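Local structure of dihydroorotase (2OGJ) at residues P71-L76 / E323-N328; F375-A380 / A389-P394. The protein hydrolyses acetyl esters with the help of zinc, deacetylating acetyl-(R)-mandelate in vitro and acetyl glycolate less efficiently, as a TIM-barrel member of the amidohydrolase family. All coordinates share one frame; numbering follows the deposited sequence.

Along the chain the two interactions come in series: interaction 1 closes with residues 323-328 before interaction 2 opens at 375. Their centres lie about 16 Å apart, joined through one sheet in which strand 68-75 pairs with strand 348-362, and that in turn with strand 368-382. They also meet directly, Trp-73 CZ3 lying 4.0 Å from Pro-377 CB. Helix 304-313 serves both, its Met-308 touching Trp-73, Val-325 and Phe-375. Interaction 1 is buried near the chain centre, its segment 71-76 leading straight into the zinc ligand His-77; interaction 2 lies farther out, away from the metal site. Sheet, helix and Trp-73/Pro-377 packing thus join the barrel strand to the C-terminal hairpin.

Interaction 1: P71-L76 / E323-N328; sequences PGWVDL and EAVTRN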
loop_
_atom_site.group_PDB
_atom_site.type_symbol
_atom_site.label_atom_id
_atom_site.label_comp_id
_atom_site.label_asym_id
_atom_site.label_seq_id
_atom_site.Cartn_x
_atom_site.Cartn_y
_atom_site.Cartn_z
ATOM N N PRO A 71 -38.363 30.086 -13.772
ATOM C CA PRO A 71 -38.536 28.636 -13.731
ATOM C C PRO A 71 -37.896 28.166 -12.417
ATOM O O PRO A 71 -36.999 28.833 -11.905
ATOM C CB PRO A 71 -37.794 28.163 -14.985
ATOM C CG PRO A 71 -36.870 29.301 -15.318
ATOM C CD PRO A 71 -37.671 30.511 -14.996
ATOM N N GLY A 72 -38.378 27.061 -11.858
ATOM C CA GLY A 72 -37.841 26.563 -10.607
ATOM C C GLY A 72 -36.327 26.532 -10.536
ATOM O O GLY A 72 -35.664 26.050 -11.453
ATOM N N TRP A 73 -35.774 27.056 -9.445
ATOM C CA TRP A 73 -34.334 27.087 -9.246
ATOM C C TRP A 73 -33.753 25.683 -9.262
ATOM O O TRP A 73 -34.366 24.744 -8.741
ATOM C CB TRP A 73 -33.999 27.756 -7.924
ATOM C CG TRP A 73 -34.275 29.218 -7.900
ATOM C CD1 TRP A 73 -34.547 30.029 -8.973
ATOM C CD2 TRP A 73 -34.233 30.067 -6.748
ATOM N NE1 TRP A 73 -34.672 31.337 -8.551
ATOM C CE2 TRP A 73 -34.484 31.387 -7.192
ATOM C CE3 TRP A 73 -34.004 29.839 -5.382
ATOM C CZ2 TRP A 73 -34.511 32.476 -6.317
ATOM C CZ3 TRP A 73 -34.030 30.914 -4.509
ATOM C CH2 TRP A 73 -34.283 32.223 -4.982
ATOM N N VAL A 74 -32.563 25.565 -9.862
ATOM C CA VAL A 74 -31.830 24.307 -9.980
ATOM C C VAL A 74 -30.504 24.383 -9.210
ATOM O O VAL A 74 -29.617 25.152 -9.583
ATOM C CB VAL A 74 -31.482 24.003 -11.463
ATOM C CG1 VAL A 74 -30.736 22.691 -11.550
ATOM C CG2 VAL A 74 -32.744 23.959 -12.323
ATOM N N ASP A 75 -30.363 23.619 -8.129
ATOM C CA ASP A 75 -29.100 23.618 -7.381
ATOM C C ASP A 75 -28.370 22.371 -7.861
ATOM O O ASP A 75 -28.711 21.245 -7.495
ATOM C CB ASP A 75 -29.330 23.564 -5.866
ATOM C CG ASP A 75 -28.035 23.712 -5.071
ATOM O OD1 ASP A 75 -28.092 23.939 -3.845
ATOM O OD2 ASP A 75 -26.949 23.596 -5.671
ATOM N N LEU A 76 -27.381 22.604 -8.713
ATOM C CA LEU A 76 -26.573 21.569 -9.340
ATOM C C LEU A 76 -25.632 20.819 -8.402
ATOM O O LEU A 76 -24.991 19.836 -8.809
ATOM C CB LEU A 76 -25.750 22.217 -10.452
ATOM C CG LEU A 76 -24.866 21.353 -11.323
ATOM C CD1 LEU A 76 -25.729 20.528 -12.265
ATOM C CD2 LEU A 76 -23.911 22.246 -12.087
ATOM N N GLU A 323 -29.888 33.197 -14.146
ATOM C CA GLU A 323 -29.582 32.259 -15.210
ATOM C C GLU A 323 -28.629 31.155 -14.743
ATOM O O GLU A 323 -28.731 30.009 -15.185
ATOM C CB GLU A 323 -28.974 33.029 -16.370
ATOM C CG GLU A 323 -28.251 32.172 -17.358
ATOM C CD GLU A 323 -27.672 32.984 -18.485
ATOM O OE1 GLU A 323 -28.475 33.562 -19.254
ATOM O OE2 GLU A 323 -26.425 33.055 -18.591
ATOM N N ALA A 324 -27.707 31.512 -13.850
ATOM C CA ALA A 324 -26.727 30.572 -13.308
ATOM C C ALA A 324 -27.370 29.726 -12.212
ATOM O O ALA A 324 -26.693 29.131 -11.377
ATOM C CB ALA A 324 -25.558 31.333 -12.744
ATOM N N VAL A 325 -28.694 29.668 -12.233
ATOM C CA VAL A 325 -29.423 28.936 -11.220
ATOM C C VAL A 325 -30.669 28.320 -11.858
ATOM O O VAL A 325 -31.475 27.674 -11.202
ATOM C CB VAL A 325 -29.754 29.896 -10.045
ATOM C CG1 VAL A 325 -31.178 30.361 -10.101
ATOM C CG2 VAL A 325 -29.416 29.242 -8.734
ATOM N N THR A 326 -30.789 28.497 -13.165
ATOM C CA THR A 326 -31.909 27.934 -13.908
ATOM C C THR A 326 -31.487 27.338 -15.267
ATOM O O THR A 326 -31.224 26.139 -15.380
ATOM C CB THR A 326 -33.008 28.991 -14.143
ATOM O OG1 THR A 326 -32.425 30.151 -14.745
ATOM C CG2 THR A 326 -33.672 29.371 -12.824
ATOM N N ARG A 327 -31.417 28.181 -16.290
ATOM C CA ARG A 327 -31.062 27.748 -17.637
ATOM C C ARG A 327 -29.698 27.062 -17.775
ATOM O O ARG A 327 -29.571 26.052 -18.480
ATOM C CB ARG A 327 -31.134 28.946 -18.577
ATOM C CG ARG A 327 -32.449 29.714 -18.459
ATOM C CD ARG A 327 -33.310 29.537 -19.681
ATOM N NE ARG A 327 -32.707 30.225 -20.812
ATOM C CZ ARG A 327 -32.984 29.946 -22.077
ATOM N NH1 ARG A 327 -33.858 28.988 -22.368
ATOM N NH2 ARG A 327 -32.372 30.611 -23.046
ATOM N N ASN A 328 -28.688 27.601 -17.102
ATOM C CA ASN A 328 -27.343 27.040 -17.194
ATOM C C ASN A 328 -27.131 25.681 -16.543
ATOM O O ASN A 328 -26.601 24.779 -17.189
ATOM C CB ASN A 328 -26.314 28.038 -16.663
ATOM C CG ASN A 328 -26.134 29.216 -17.585
ATOM O OD1 ASN A 328 -25.475 30.181 -17.238
ATOM N ND2 ASN A 328 -26.726 29.140 -18.772
#
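Glu-323 O, at the end of helix 318-323, is held by two backbone N-H groups, from Thr-326 N at 3.3 Å and from Asn-328 N at 3.1 Å. This double grip folds the corner between two helices and presents the carbonyl of Val-325, two residues on, to strand 68-75 of the TIM barrel, which leads into the zinc ligand His-77. Val-74 N donates to Val-325 O at 2.7 Å, nearly straight (170°) and in the carbonyl plane, while the CA-H of Trp-73 makes a second, softer contact with the same oxygen. The strand thereby uses a backbone N-H to hold the interhelical corner, and the backbone of Trp-73 is hydrogen-bonded to Thr-101 and Thr-102 of the neighbouring strand 100-106.

Above this bond the side chains interlock. Trp-73 has CG beside its backbone N and anti to the carbonyl carbon (chi1 -69°), a setting that brings the indole over the corner. Val-325 CG1 meets the face of its five-membered ring in a CH-pi contact, 4.0 Å from the ring centroid and 27° off the normal. Leu-304 and Met-308 of helix 304-313 touch both side chains. The methyl of Thr-326 comes instead at the indole edge, its CG2 lying 4.0 Å from Trp-73 CD1. Although Thr-326 occupies the N-cap position of helix 327-332, its OG1 turns back to Val-322 O rather than capping. Pro-71 closes the group, its ring crossing the threonine at about a right angle with CG 4.0 Å from Thr-326 CB.

Interaction 2: F375-A380 / A389-P394; sequences FEPRYA and ASRYIP
Arg-391 leaves the loop after strand 385-388 and runs alongside strand 368-382, CB first, with CG beside its own backbone N and anti to the carbonyl carbon. CG rests 4.0 Å from Pro-377 CD, the two side chains crossing at about a right angle. CD comes next, against two oxygens that lie on one side of it: Phe-375 O at 3.4 Å and Glu-376 OE1 at 3.3 Å, both packing contacts with a methylene. The chain bends at chi3 (49°), carrying NE away from the carboxylate, and the turn about CD-NE brings NH1 back to the glutamate, whose own chain is bent at chi2. At the tip, NH1 makes a salt bridge to Glu-376 OE2 over 3.4 Å, a weak hydrogen bond reaching the carboxylate oxygen at the guanidinium edge. The two flat groups are turned 48° apart, so they meet at a single N-H and not as a matched pair. Trp-302, Asp-303 and Thr-306 also touch the arginine, tying this loop to the start of helix 304-313.

At the other end Ala-389 carries the contact. Its CB points at the strand and packs 3.8 Å from Pro-377 CB. Its N donates to Arg-378 O at 2.6 Å, fairly straight, but from 48° above the carbonyl plane and so off the lone pairs. Beyond it the chain no longer forms a regular strand. The contact thus finishes the antiparallel hairpin of strands 368-382 and 385-388, at the point where Arg-378 and Tyr-379 together face Val-351 in a classic beta bulge.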
loop_
_atom_site.group_PDB
_atom_site.type_symbol
_atom_site.label_atom_id
_atom_site.label_comp_id
_atom_site.label_asym_id
_atom_site.label_seq_id
_atom_site.Cartn_x
_atom_site.Cartn_y
_atom_site.Cartn_z
ATOM N N PHE A 375 -31.879 37.687 -2.260
ATOM C CA PHE A 375 -32.841 36.890 -2.974
ATOM C C PHE A 375 -33.600 36.235 -1.836
ATOM O O PHE A 375 -32.999 35.703 -0.896
ATOM C CB PHE A 375 -32.169 35.841 -3.855
ATOM C CG PHE A 375 -31.566 36.404 -5.100
ATOM C CD1 PHE A 375 -30.290 36.965 -5.078
ATOM C CD2 PHE A 375 -32.286 36.403 -6.294
ATOM C CE1 PHE A 375 -29.737 37.520 -6.226
ATOM C CE2 PHE A 375 -31.745 36.954 -7.451
ATOM C CZ PHE A 375 -30.466 37.514 -7.419
ATOM N N GLU A 376 -34.922 36.322 -1.899
ATOM C CA GLU A 376 -35.756 35.740 -0.862
ATOM C C GLU A 376 -36.920 34.957 -1.479
ATOM O O GLU A 376 -37.905 35.537 -1.935
ATOM C CB GLU A 376 -36.265 36.845 0.065
ATOM C CG GLU A 376 -36.439 36.378 1.492
ATOM C CD GLU A 376 -35.467 37.046 2.459
ATOM O OE1 GLU A 376 -34.429 37.570 1.999
ATOM O OE2 GLU A 376 -35.732 37.038 3.686
ATOM N N PRO A 377 -36.801 33.617 -1.519
ATOM C CA PRO A 377 -37.858 32.781 -2.090
ATOM C C PRO A 377 -39.156 32.853 -1.301
ATOM O O PRO A 377 -39.144 32.901 -0.077
ATOM C CB PRO A 377 -37.234 31.383 -2.096
ATOM C CG PRO A 377 -36.249 31.421 -1.000
ATOM C CD PRO A 377 -35.641 32.794 -1.129
ATOM N N ARG A 378 -40.269 32.873 -2.033
ATOM C CA ARG A 378 -41.633 32.949 -1.481
ATOM C C ARG A 378 -42.408 31.665 -1.716
ATOM O O ARG A 378 -42.922 31.052 -0.772
ATOM C CB ARG A 378 -42.341 34.147 -2.080
ATOM C CG ARG A 378 -42.369 35.343 -1.161
ATOM C CD ARG A 378 -40.982 35.820 -0.832
ATOM N NE ARG A 378 -41.008 37.232 -0.464
ATOM C CZ ARG A 378 -40.477 37.752 0.638
ATOM N NH1 ARG A 378 -39.860 36.987 1.525
ATOM N NH2 ARG A 378 -40.567 39.055 0.847
ATOM N N TYR A 379 -42.474 31.247 -2.947
ATOM C CA TYR A 379 -43.175 30.017 -3.245
ATOM C C TYR A 379 -42.505 29.252 -4.305
ATOM O O TYR A 379 -41.989 29.813 -5.278
ATOM C CB TYR A 379 -44.550 30.236 -3.858
ATOM C CG TYR A 379 -45.451 31.081 -2.997
ATOM C CD1 TYR A 379 -45.399 32.468 -3.040
ATOM C CD2 TYR A 379 -46.354 30.465 -2.154
ATOM C CE1 TYR A 379 -46.226 33.228 -2.272
ATOM C CE2 TYR A 379 -47.196 31.225 -1.354
ATOM C CZ TYR A 379 -47.125 32.613 -1.416
ATOM O OH TYR A 379 -47.953 33.388 -0.613
ATOM N N ALA A 380 -42.549 27.961 -4.067
ATOM C CA ALA A 380 -42.093 27.032 -5.042
ATOM C C ALA A 380 -43.315 26.256 -5.418
ATOM O O ALA A 380 -43.903 25.551 -4.601
ATOM C CB ALA A 380 -41.024 26.099 -4.508
ATOM N N ALA A 389 -42.112 28.945 0.506
ATOM C CA ALA A 389 -40.660 28.923 0.615
ATOM C C ALA A 389 -40.183 30.033 1.531
ATOM O O ALA A 389 -40.898 31.007 1.778
ATOM C CB ALA A 389 -40.012 29.074 -0.776
ATOM N N SER A 390 -38.960 29.867 2.025
ATOM C CA SER A 390 -38.326 30.819 2.929
ATOM C C SER A 390 -36.839 30.494 3.107
ATOM O O SER A 390 -36.423 29.330 3.000
ATOM C CB SER A 390 -39.034 30.788 4.285
ATOM O OG SER A 390 -38.260 31.414 5.291
ATOM N N ARG A 391 -36.034 31.525 3.358
ATOM C CA ARG A 391 -34.605 31.338 3.563
ATOM C C ARG A 391 -34.389 30.550 4.839
ATOM O O ARG A 391 -35.236 30.577 5.731
ATOM C CB ARG A 391 -33.882 32.685 3.648
ATOM C CG ARG A 391 -33.591 33.288 2.287
ATOM C CD ARG A 391 -32.913 34.648 2.368
ATOM N NE ARG A 391 -31.773 34.628 3.277
ATOM C CZ ARG A 391 -31.799 35.110 4.518
ATOM N NH1 ARG A 391 -32.912 35.660 4.996
ATOM N NH2 ARG A 391 -30.715 35.034 5.286
ATOM N N TYR A 392 -33.257 29.843 4.891
ATOM C CA TYR A 392 -32.842 29.013 6.018
ATOM C C TYR A 392 -32.435 29.889 7.190
ATOM O O TYR A 392 -31.688 30.858 7.042
ATOM C CB TYR A 392 -31.659 28.118 5.607
ATOM C CG TYR A 392 -30.971 27.414 6.764
ATOM C CD1 TYR A 392 -31.486 26.230 7.296
ATOM C CD2 TYR A 392 -29.823 27.965 7.364
ATOM C CE1 TYR A 392 -30.885 25.612 8.400
ATOM C CE2 TYR A 392 -29.211 27.357 8.473
ATOM C CZ TYR A 392 -29.750 26.186 8.988
ATOM O OH TYR A 392 -29.197 25.619 10.118
ATOM N N ILE A 393 -32.939 29.550 8.360
ATOM C CA ILE A 393 -32.606 30.310 9.540
ATOM C C ILE A 393 -31.640 29.454 10.338
ATOM O O ILE A 393 -31.995 28.363 10.804
ATOM C CB ILE A 393 -33.872 30.640 10.381
ATOM C CG1 ILE A 393 -34.915 31.334 9.495
ATOM C CG2 ILE A 393 -33.495 31.547 11.561
ATOM C CD1 ILE A 393 -34.392 32.584 8.842
ATOM N N PRO A 394 -30.395 29.931 10.490
ATOM C CA PRO A 394 -29.372 29.197 11.233
ATOM C C PRO A 394 -29.738 28.926 12.678
ATOM O O PRO A 394 -29.805 29.840 13.495
ATOM C CB PRO A 394 -28.126 30.076 11.080
ATOM C CG PRO A 394 -28.689 31.444 10.899
ATOM C CD PRO A 394 -29.867 31.213 9.991
#